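Local coordinates for protein hdh assembly factor Kustc1130 (Kuenenia stuttgartiensis, PDB 6HIF) that probably assists assembly of hydrazine dehydrogenase, a multiheme enzyme of anammox bacteria, as a small beta-sheet protein bound to the enzyme's chains, at residues 28-37 / 62-70. Sequence-based numbering, arbitrary orientation.
Sequences VKPAKLWVTA and GTCVFELRP
L33 and F66 face each other in a hydrogen-bonded antiparallel pair: L33 N gives a nearly straight bond to F66 O (2.8 Å), and F66 N returns one to L33 O. A31 with L68 and V35 with C64 repeat this pair of hydrogen bonds, the one from A31 N being clearly bent (134°), and A37 N reaches G62 O at 2.7 Å, so the amides on the edge facing strand 63-68 all find carbonyls there. On its other edge the backbone of K32, W34 and T36 bonds to strand 96-102 and to N95 just before it, which makes 31-37 an inner strand. Apolar L33, V35, F66 and L68 suit a core closed by V51 and I75; L33 CD2 meets L68 CD1 at 4.0 Å, and C64 is tied to C56 by a disulfide. The other face turns to another protein's chain, whose acidic side chain pairs with K32 NZ. There T36 OG1 and T63 OG1 share a hydrogen bond (3.0 Å), and T63 OG1 makes a weak one to N61 O. With CG1 anti to the backbone N (chi1 -171°), V65 turns its other methyl, CG2, over one face of the W34 indole, 3.8 Å from the six-membered ring's centroid. Were W34 an alanine, V65 would probably lose this CH-pi partner and F98 its stack, opening a gap beside a bound heme c. This sheet, packed through L33, V35, F66 and L68 on that of strands 48-51 and 71-79, is consistent with a small beta-sandwich.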
loop_
_atom_site.group_PDB
_atom_site.type_symbol
_atom_site.label_atom_id
_atom_site.label_comp_id
_atom_site.label_asym_id
_atom_site.label_seq_id
_atom_site.Cartn_x
_atom_site.Cartn_y
_atom_site.Cartn_z
ATOM N N VAL Y 28 5.729 -65.168 -1.827
ATOM C CA VAL Y 28 4.880 -66.188 -2.421
ATOM C C VAL Y 28 3.525 -66.105 -1.726
ATOM O O VAL Y 28 3.419 -66.395 -0.536
ATOM C CB VAL Y 28 5.501 -67.597 -2.308
ATOM C CG1 VAL Y 28 4.564 -68.685 -2.811
ATOM C CG2 VAL Y 28 6.846 -67.695 -3.016
ATOM N N LYS Y 29 2.505 -65.671 -2.475
ATOM C CA LYS Y 29 1.167 -65.513 -1.931
ATOM C C LYS Y 29 0.581 -66.895 -1.641
ATOM O O LYS Y 29 0.441 -67.722 -2.543
ATOM C CB LYS Y 29 0.284 -64.698 -2.881
ATOM C CG LYS Y 29 -1.005 -64.171 -2.263
ATOM C CD LYS Y 29 -2.045 -63.743 -3.279
ATOM C CE LYS Y 29 -3.382 -63.413 -2.648
ATOM N NZ LYS Y 29 -4.410 -63.101 -3.669
ATOM N N PRO Y 30 0.234 -67.191 -0.368
ATOM C CA PRO Y 30 -0.265 -68.514 0.005
ATOM C C PRO Y 30 -1.655 -68.754 -0.574
ATOM O O PRO Y 30 -2.392 -67.805 -0.828
ATOM C CB PRO Y 30 -0.310 -68.476 1.542
ATOM C CG PRO Y 30 -0.433 -67.004 1.879
ATOM C CD PRO Y 30 0.297 -66.266 0.775
ATOM N N ALA Y 31 -1.979 -70.034 -0.798
ATOM C CA ALA Y 31 -3.293 -70.437 -1.272
ATOM C C ALA Y 31 -4.269 -70.447 -0.098
ATOM O O ALA Y 31 -3.870 -70.711 1.035
ATOM C CB ALA Y 31 -3.208 -71.788 -1.938
ATOM N N LYS Y 32 -5.542 -70.139 -0.381
ATOM C CA LYS Y 32 -6.592 -70.180 0.623
ATOM C C LYS Y 32 -7.570 -71.291 0.259
ATOM O O LYS Y 32 -8.129 -71.295 -0.835
ATOM C CB LYS Y 32 -7.284 -68.819 0.752
ATOM C CG LYS Y 32 -7.553 -68.359 2.181
ATOM C CD LYS Y 32 -8.227 -66.998 2.275
ATOM C CE LYS Y 32 -8.530 -66.565 3.698
ATOM N NZ LYS Y 32 -9.693 -65.645 3.771
ATOM N N LEU Y 33 -7.745 -72.245 1.183
ATOM C CA LEU Y 33 -8.611 -73.392 0.965
ATOM C C LEU Y 33 -9.730 -73.390 2.002
ATOM O O LEU Y 33 -9.472 -73.425 3.203
ATOM C CB LEU Y 33 -7.781 -74.677 1.058
ATOM C CG LEU Y 33 -8.560 -75.984 0.917
ATOM C CD1 LEU Y 33 -8.955 -76.234 -0.530
ATOM C CD2 LEU Y 33 -7.742 -77.153 1.442
ATOM N N TRP Y 34 -10.970 -73.343 1.506
ATOM C CA TRP Y 34 -12.162 -73.498 2.324
ATOM C C TRP Y 34 -12.629 -74.945 2.218
ATOM O O TRP Y 34 -12.754 -75.469 1.112
ATOM C CB TRP Y 34 -13.265 -72.557 1.831
ATOM C CG TRP Y 34 -12.920 -71.098 1.803
ATOM C CD1 TRP Y 34 -11.947 -70.488 1.063
ATOM C CD2 TRP Y 34 -13.598 -70.049 2.518
ATOM N NE1 TRP Y 34 -11.957 -69.137 1.285
ATOM C CE2 TRP Y 34 -12.962 -68.837 2.170
ATOM C CE3 TRP Y 34 -14.675 -70.016 3.414
ATOM C CZ2 TRP Y 34 -13.368 -67.611 2.697
ATOM C CZ3 TRP Y 34 -15.075 -68.804 3.933
ATOM C CH2 TRP Y 34 -14.429 -67.618 3.576
ATOM N N VAL Y 35 -12.882 -75.582 3.368
ATOM C CA VAL Y 35 -13.423 -76.935 3.374
ATOM C C VAL Y 35 -14.720 -76.952 4.182
ATOM O O VAL Y 35 -14.724 -76.626 5.368
ATOM C CB VAL Y 35 -12.412 -77.984 3.882
ATOM C CG1 VAL Y 35 -12.983 -79.392 3.821
ATOM C CG2 VAL Y 35 -11.097 -77.923 3.122
ATOM N N THR Y 36 -15.815 -77.334 3.515
ATOM C CA THR Y 36 -17.128 -77.392 4.139
ATOM C C THR Y 36 -17.547 -78.852 4.291
ATOM O O THR Y 36 -17.516 -79.621 3.328
ATOM C CB THR Y 36 -18.158 -76.576 3.347
ATOM O OG1 THR Y 36 -17.667 -75.245 3.191
ATOM C CG2 THR Y 36 -19.518 -76.540 4.008
ATOM N N ALA Y 37 -17.932 -79.212 5.520
ATOM C CA ALA Y 37 -18.381 -80.556 5.841
ATOM C C ALA Y 37 -19.904 -80.577 5.910
ATOM O O ALA Y 37 -20.505 -79.910 6.752
ATOM C CB ALA Y 37 -17.760 -81.007 7.141
ATOM N N GLY Y 62 -19.587 -75.537 9.808
ATOM C CA GLY Y 62 -19.087 -76.766 9.219
ATOM C C GLY Y 62 -17.972 -76.478 8.217
ATOM O O GLY Y 62 -17.638 -77.329 7.395
ATOM N N THR Y 63 -17.403 -75.269 8.305
ATOM C CA THR Y 63 -16.417 -74.801 7.346
ATOM C C THR Y 63 -15.138 -74.391 8.070
ATOM O O THR Y 63 -15.185 -73.668 9.063
ATOM C CB THR Y 63 -16.986 -73.668 6.482
ATOM O OG1 THR Y 63 -18.209 -74.134 5.911
ATOM C CG2 THR Y 63 -16.044 -73.229 5.382
ATOM N N CYS Y 64 -14.007 -74.874 7.548
ATOM C CA CYS Y 64 -12.684 -74.484 8.002
ATOM C C CYS Y 64 -11.938 -73.801 6.856
ATOM O O CYS Y 64 -12.006 -74.240 5.709
ATOM C CB CYS Y 64 -11.891 -75.706 8.451
ATOM S SG CYS Y 64 -12.464 -76.448 10.001
ATOM N N VAL Y 65 -11.228 -72.716 7.181
ATOM C CA VAL Y 65 -10.434 -71.991 6.201
ATOM C C VAL Y 65 -8.956 -72.220 6.516
ATOM O O VAL Y 65 -8.517 -71.996 7.641
ATOM C CB VAL Y 65 -10.792 -70.488 6.168
ATOM C CG1 VAL Y 65 -10.131 -69.767 5.001
ATOM C CG2 VAL Y 65 -12.294 -70.252 6.158
ATOM N N PHE Y 66 -8.202 -72.672 5.510
ATOM C CA PHE Y 66 -6.785 -72.952 5.663
ATOM C C PHE Y 66 -5.975 -72.048 4.742
ATOM O O PHE Y 66 -6.318 -71.882 3.571
ATOM C CB PHE Y 66 -6.497 -74.418 5.332
ATOM C CG PHE Y 66 -7.250 -75.407 6.180
ATOM C CD1 PHE Y 66 -6.754 -75.808 7.412
ATOM C CD2 PHE Y 66 -8.457 -75.935 5.750
ATOM C CE1 PHE Y 66 -7.450 -76.716 8.196
ATOM C CE2 PHE Y 66 -9.153 -76.843 6.534
ATOM C CZ PHE Y 66 -8.648 -77.232 7.754
ATOM N N GLU Y 67 -4.899 -71.472 5.293
ATOM C CA GLU Y 67 -3.922 -70.727 4.516
ATOM C C GLU Y 67 -2.677 -71.598 4.350
ATOM O O GLU Y 67 -2.003 -71.900 5.330
ATOM C CB GLU Y 67 -3.612 -69.397 5.203
ATOM C CG GLU Y 67 -3.047 -68.347 4.265
ATOM C CD GLU Y 67 -2.414 -67.151 4.961
ATOM O OE1 GLU Y 67 -1.479 -67.354 5.768
ATOM O OE2 GLU Y 67 -2.856 -66.017 4.694
ATOM N N LEU Y 68 -2.398 -72.008 3.106
ATOM C CA LEU Y 68 -1.391 -73.022 2.833
ATOM C C LEU Y 68 -0.395 -72.519 1.792
ATOM O O LEU Y 68 -0.760 -71.764 0.894
ATOM C CB LEU Y 68 -2.089 -74.281 2.311
ATOM C CG LEU Y 68 -3.160 -74.886 3.215
ATOM C CD1 LEU Y 68 -4.077 -75.792 2.408
ATOM C CD2 LEU Y 68 -2.538 -75.645 4.379
ATOM N N ARG Y 69 0.860 -72.976 1.918
ATOM C CA ARG Y 69 1.887 -72.754 0.912
ATOM C C ARG Y 69 1.589 -73.633 -0.301
ATOM O O ARG Y 69 0.968 -74.683 -0.160
ATOM C CB ARG Y 69 3.274 -73.068 1.483
ATOM C CG ARG Y 69 3.798 -72.027 2.463
ATOM C CD ARG Y 69 5.245 -72.255 2.867
ATOM N NE ARG Y 69 5.479 -73.558 3.480
ATOM C CZ ARG Y 69 5.359 -73.826 4.780
ATOM N NH1 ARG Y 69 5.016 -72.871 5.629
ATOM N NH2 ARG Y 69 5.580 -75.051 5.224
ATOM N N PRO Y 70 2.006 -73.239 -1.527
ATOM C CA PRO Y 70 1.789 -74.063 -2.718
ATOM C C PRO Y 70 2.244 -75.506 -2.517
ATOM O O PRO Y 70 3.233 -75.757 -1.833
ATOM C CB PRO Y 70 2.676 -73.383 -3.773
ATOM C CG PRO Y 70 2.703 -71.930 -3.353
ATOM C CD PRO Y 70 2.685 -71.968 -1.838
#